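Local coordinates for protein serine--tRNA ligase, cytoplasmic (Candida albicans, PDB 3QO8) that attaches serine to tRNA(Ser) in two steps, first activating the amino acid with ATP as Ser-AMP and then transferring it to the acceptor end of the tRNA, at residues I105-V117 with I339-K351. Sequence-based numbering, arbitrary orientation.
Sequences INQVGNIVHESVV and IVSGELNNAAAKK. With MG (magnesium ion), chain E.
Val116 drives its two methyls into segment 339-351: CG1 lies 3.4 Å from Ile339 O and also touches Ser341 N and Leu344 CD1, while CG2 packs on Ala349 O and on the aliphatic chain of Lys350, which runs antiparallel to the valine side chain. That buried lysine stays extended until a bend at chi4 (66°) brings NZ to Ser115 OG (2.8 Å), an exposed hydroxyl that also lies in the plane of the His113 ring and shares a hydrogen bond with ND1. Val112 meets the same Leu344 CD1 through CG1, and Ala349 CB presses against Ile111 O. Three backbone bonds hold the two chains together along the contact, from Asn110 N to Asn346 O (2.7 Å), from His113 N to Ala349 O (2.9 Å, 172° at the hydrogen) and from Ser341 N to Val117 O. The chi1 of Asn110, -158°, carries CG away from its own N and toward Ala347; ND2 gives one bond to Ala347 O (3.0 Å), approaching from above the carbonyl plane, and another to Thr374 OG1, which fixes the amide's rotation.

The looser side lies near Asn106, where water joins Asn346 ND2 to Asn106 O, the latter weakly. Asn346 OD1 accepts from one of the four waters on a magnesium ion that also binds Leu344 O (2.3 Å), an ion distinct from that held by Glu366 and Ser369.

The contact joins the tRNA-binding N-terminal extension to the class II catalytic core: 105-117 leaves helix 74-107 and passes helix 15-25, whereas 339-351 leads from strand 334-338 into its antiparallel neighbour 350-358, with a classic bulge at Ala349 and Lys350 opposite Asn372 of strand 363-372.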
loop_
_atom_site.group_PDB
_atom_site.type_symbol
_atom_site.label_atom_id
_atom_site.label_comp_id
_atom_site.label_asym_id
_atom_site.label_seq_id
_atom_site.Cartn_x
_atom_site.Cartn_y
_atom_site.Cartn_z
ATOM N N ILE A 105 -17.798 -26.820 -8.815
ATOM C CA ILE A 105 -18.527 -25.727 -9.439
ATOM C C ILE A 105 -17.685 -24.458 -9.447
ATOM O O ILE A 105 -17.716 -23.678 -10.404
ATOM C CB ILE A 105 -19.860 -25.481 -8.742
ATOM C CG1 ILE A 105 -20.803 -26.662 -9.016
ATOM C CG2 ILE A 105 -20.461 -24.159 -9.198
ATOM C CD1 ILE A 105 -22.049 -26.650 -8.180
ATOM N N ASN A 106 -16.902 -24.279 -8.391
ATOM C CA ASN A 106 -16.031 -23.119 -8.277
ATOM C C ASN A 106 -14.983 -23.035 -9.383
ATOM O O ASN A 106 -14.507 -21.952 -9.714
ATOM C CB ASN A 106 -15.352 -23.094 -6.906
ATOM C CG ASN A 106 -14.448 -21.902 -6.735
ATOM O OD1 ASN A 106 -14.913 -20.765 -6.655
ATOM N ND2 ASN A 106 -13.143 -22.151 -6.675
ATOM N N GLN A 107 -14.627 -24.180 -9.948
ATOM C CA GLN A 107 -13.643 -24.228 -11.023
ATOM C C GLN A 107 -14.209 -23.806 -12.388
ATOM O O GLN A 107 -13.452 -23.455 -13.291
ATOM C CB GLN A 107 -13.049 -25.631 -11.136
ATOM C CG GLN A 107 -12.365 -26.130 -9.887
ATOM C CD GLN A 107 -11.752 -27.493 -10.095
ATOM O OE1 GLN A 107 -11.029 -27.716 -11.066
ATOM N NE2 GLN A 107 -12.050 -28.420 -9.195
ATOM N N VAL A 108 -15.531 -23.833 -12.535
ATOM C CA VAL A 108 -16.159 -23.530 -13.817
ATOM C C VAL A 108 -16.278 -22.022 -14.047
ATOM O O VAL A 108 -16.853 -21.297 -13.230
ATOM C CB VAL A 108 -17.553 -24.177 -13.929
ATOM C CG1 VAL A 108 -18.193 -23.853 -15.282
ATOM C CG2 VAL A 108 -17.456 -25.687 -13.723
ATOM N N GLY A 109 -15.733 -21.557 -15.165
ATOM C CA GLY A 109 -15.815 -20.155 -15.529
ATOM C C GLY A 109 -17.225 -19.721 -15.879
ATOM O O GLY A 109 -18.090 -20.542 -16.174
ATOM N N ASN A 110 -17.457 -18.416 -15.824
ATOM C CA ASN A 110 -18.745 -17.842 -16.181
ATOM C C ASN A 110 -19.089 -18.192 -17.642
ATOM O O ASN A 110 -18.192 -18.449 -18.457
ATOM C CB ASN A 110 -18.679 -16.324 -15.998
ATOM C CG ASN A 110 -20.044 -15.698 -15.832
ATOM O OD1 ASN A 110 -21.057 -16.382 -15.887
ATOM N ND2 ASN A 110 -20.073 -14.388 -15.601
ATOM N N ILE A 111 -20.377 -18.207 -17.974
ATOM C CA ILE A 111 -20.797 -18.502 -19.348
ATOM C C ILE A 111 -20.340 -17.411 -20.297
ATOM O O ILE A 111 -20.743 -16.253 -20.169
ATOM C CB ILE A 111 -22.324 -18.613 -19.478
ATOM C CG1 ILE A 111 -22.872 -19.658 -18.505
ATOM C CG2 ILE A 111 -22.717 -18.936 -20.929
ATOM C CD1 ILE A 111 -22.081 -20.916 -18.500
ATOM N N VAL A 112 -19.498 -17.780 -21.253
ATOM C CA VAL A 112 -19.038 -16.826 -22.249
ATOM C C VAL A 112 -20.183 -16.336 -23.127
ATOM O O VAL A 112 -20.916 -17.123 -23.724
ATOM C CB VAL A 112 -17.938 -17.416 -23.141
ATOM C CG1 VAL A 112 -17.518 -16.386 -24.167
ATOM C CG2 VAL A 112 -16.758 -17.847 -22.284
ATOM N N HIS A 113 -20.319 -15.019 -23.196
ATOM C CA HIS A 113 -21.380 -14.397 -23.959
ATOM C C HIS A 113 -21.261 -14.779 -25.434
ATOM O O HIS A 113 -20.163 -14.835 -25.994
ATOM C CB HIS A 113 -21.326 -12.883 -23.777
ATOM C CG HIS A 113 -22.524 -12.168 -24.312
ATOM N ND1 HIS A 113 -22.505 -11.475 -25.503
ATOM C CD2 HIS A 113 -23.781 -12.044 -23.824
ATOM C CE1 HIS A 113 -23.694 -10.945 -25.721
ATOM N NE2 HIS A 113 -24.486 -11.273 -24.717
ATOM N N GLU A 114 -22.401 -15.067 -26.050
ATOM C CA GLU A 114 -22.436 -15.521 -27.443
ATOM C C GLU A 114 -21.746 -14.599 -28.438
ATOM O O GLU A 114 -21.363 -15.030 -29.526
ATOM C CB GLU A 114 -23.881 -15.757 -27.883
ATOM C CG GLU A 114 -24.504 -16.997 -27.270
ATOM C CD GLU A 114 -23.847 -18.277 -27.759
ATOM O OE1 GLU A 114 -23.021 -18.202 -28.696
ATOM O OE2 GLU A 114 -24.160 -19.359 -27.209
ATOM N N SER A 115 -21.590 -13.334 -28.083
ATOM C CA SER A 115 -20.984 -12.383 -29.004
ATOM C C SER A 115 -19.455 -12.434 -28.986
ATOM O O SER A 115 -18.819 -11.808 -29.820
ATOM C CB SER A 115 -21.451 -10.965 -28.699
ATOM O OG SER A 115 -20.832 -10.480 -27.519
ATOM N N VAL A 116 -18.873 -13.162 -28.037
ATOM C CA VAL A 116 -17.418 -13.241 -27.910
ATOM C C VAL A 116 -16.804 -14.202 -28.934
ATOM O O VAL A 116 -17.300 -15.309 -29.122
ATOM C CB VAL A 116 -16.996 -13.666 -26.476
ATOM C CG1 VAL A 116 -15.482 -13.868 -26.382
ATOM C CG2 VAL A 116 -17.453 -12.616 -25.440
ATOM N N VAL A 117 -15.730 -13.770 -29.595
ATOM C CA VAL A 117 -15.015 -14.622 -30.546
ATOM C C VAL A 117 -14.451 -15.860 -29.858
ATOM O O VAL A 117 -13.783 -15.754 -28.836
ATOM C CB VAL A 117 -13.859 -13.863 -31.235
ATOM C CG1 VAL A 117 -12.985 -14.827 -32.054
ATOM C CG2 VAL A 117 -14.411 -12.763 -32.120
ATOM N N ILE A 339 -11.919 -9.127 -26.446
ATOM C CA ILE A 339 -10.990 -10.190 -26.076
ATOM C C ILE A 339 -11.546 -11.589 -26.375
ATOM O O ILE A 339 -12.702 -11.890 -26.052
ATOM C CB ILE A 339 -10.602 -10.077 -24.567
ATOM C CG1 ILE A 339 -9.984 -8.708 -24.278
ATOM C CG2 ILE A 339 -9.640 -11.188 -24.170
ATOM C CD1 ILE A 339 -8.695 -8.422 -25.084
ATOM N N VAL A 340 -10.714 -12.444 -26.968
ATOM C CA VAL A 340 -11.139 -13.797 -27.341
ATOM C C VAL A 340 -11.491 -14.636 -26.115
ATOM O O VAL A 340 -10.956 -14.409 -25.026
ATOM C CB VAL A 340 -10.057 -14.549 -28.165
ATOM C CG1 VAL A 340 -9.863 -13.890 -29.529
ATOM C CG2 VAL A 340 -8.736 -14.613 -27.388
ATOM N N SER A 341 -12.367 -15.618 -26.306
ATOM C CA SER A 341 -12.852 -16.441 -25.194
ATOM C C SER A 341 -11.730 -17.058 -24.360
ATOM O O SER A 341 -11.855 -17.174 -23.146
ATOM C CB SER A 341 -13.781 -17.542 -25.699
ATOM O OG SER A 341 -13.156 -18.297 -26.733
ATOM N N GLY A 342 -10.639 -17.447 -25.012
ATOM C CA GLY A 342 -9.564 -18.157 -24.341
ATOM C C GLY A 342 -8.725 -17.306 -23.411
ATOM O O GLY A 342 -7.890 -17.829 -22.679
ATOM N N GLU A 343 -8.963 -15.996 -23.435
ATOM C CA GLU A 343 -8.231 -15.040 -22.614
ATOM C C GLU A 343 -9.099 -14.360 -21.550
ATOM O O GLU A 343 -8.675 -13.388 -20.926
ATOM C CB GLU A 343 -7.611 -13.969 -23.514
ATOM C CG GLU A 343 -6.541 -14.505 -24.437
ATOM C CD GLU A 343 -5.241 -14.752 -23.706
ATOM O OE1 GLU A 343 -4.721 -13.791 -23.101
ATOM O OE2 GLU A 343 -4.750 -15.898 -23.724
ATOM N N LEU A 344 -10.318 -14.849 -21.355
ATOM C CA LEU A 344 -11.185 -14.307 -20.306
ATOM C C LEU A 344 -10.889 -14.980 -18.974
ATOM O O LEU A 344 -10.744 -16.198 -18.918
ATOM C CB LEU A 344 -12.665 -14.529 -20.651
ATOM C CG LEU A 344 -13.192 -13.882 -21.929
ATOM C CD1 LEU A 344 -14.666 -14.219 -22.127
ATOM C CD2 LEU A 344 -12.967 -12.378 -21.881
ATOM N N ASN A 345 -10.809 -14.201 -17.901
ATOM C CA ASN A 345 -10.750 -14.792 -16.562
ATOM C C ASN A 345 -12.107 -15.405 -16.212
ATOM O O ASN A 345 -13.093 -15.124 -16.894
ATOM C CB ASN A 345 -10.278 -13.769 -15.506
ATOM C CG ASN A 345 -11.343 -12.733 -15.147
ATOM O OD1 ASN A 345 -12.535 -12.966 -15.295
ATOM N ND2 ASN A 345 -10.902 -11.585 -14.641
ATOM N N ASN A 346 -12.159 -16.226 -15.159
ATOM C CA ASN A 346 -13.369 -16.965 -14.809
ATOM C C ASN A 346 -14.611 -16.094 -14.645
ATOM O O ASN A 346 -15.710 -16.505 -14.997
ATOM C CB ASN A 346 -13.180 -17.759 -13.506
ATOM C CG ASN A 346 -12.184 -18.888 -13.638
ATOM O OD1 ASN A 346 -11.752 -19.231 -14.734
ATOM N ND2 ASN A 346 -11.809 -19.474 -12.506
ATOM N N ALA A 347 -14.451 -14.903 -14.080
ATOM C CA ALA A 347 -15.619 -14.096 -13.746
ATOM C C ALA A 347 -16.257 -13.429 -14.965
ATOM O O ALA A 347 -17.456 -13.173 -14.975
ATOM C CB ALA A 347 -15.276 -13.049 -12.648
ATOM N N ALA A 348 -15.458 -13.161 -15.999
ATOM C CA ALA A 348 -15.923 -12.355 -17.121
ATOM C C ALA A 348 -16.739 -13.160 -18.124
ATOM O O ALA A 348 -16.282 -14.193 -18.610
ATOM C CB ALA A 348 -14.733 -11.695 -17.825
ATOM N N ALA A 349 -17.947 -12.682 -18.428
ATOM C CA ALA A 349 -18.736 -13.236 -19.522
ATOM C C ALA A 349 -18.347 -12.550 -20.835
ATOM O O ALA A 349 -18.506 -13.125 -21.904
ATOM C CB ALA A 349 -20.233 -13.073 -19.261
ATOM N N LYS A 350 -17.831 -11.326 -20.735
ATOM C CA LYS A 350 -17.399 -10.554 -21.902
ATOM C C LYS A 350 -16.397 -9.514 -21.442
ATOM O O LYS A 350 -16.581 -8.916 -20.376
ATOM C CB LYS A 350 -18.599 -9.849 -22.538
ATOM C CG LYS A 350 -18.283 -9.071 -23.818
ATOM C CD LYS A 350 -19.528 -8.391 -24.363
ATOM C CE LYS A 350 -19.240 -7.645 -25.666
ATOM N NZ LYS A 350 -18.874 -8.544 -26.811
ATOM N N LYS A 351 -15.355 -9.277 -22.238
ATOM C CA LYS A 351 -14.362 -8.268 -21.892
ATOM C C LYS A 351 -13.889 -7.461 -23.105
ATOM O O LYS A 351 -13.623 -8.024 -24.168
ATOM C CB LYS A 351 -13.163 -8.930 -21.220
ATOM C CG LYS A 351 -12.098 -7.958 -20.749
ATOM C CD LYS A 351 -11.128 -8.664 -19.835
ATOM C CE LYS A 351 -9.845 -8.975 -20.556
ATOM N NZ LYS A 351 -8.970 -9.837 -19.730
HETATM MG MG MG E . -9.624 -18.239 -18.697
HETATM O O HOH W 1 -12.950 -19.030 -9.940
HETATM O O HOH W 2 -10.847 -18.519 -20.861
HETATM O O HOH W 3 -11.541 -19.414 -17.503
HETATM O O HOH W 4 -8.290 -17.806 -16.555
HETATM O O HOH W 5 -8.387 -20.324 -18.542
#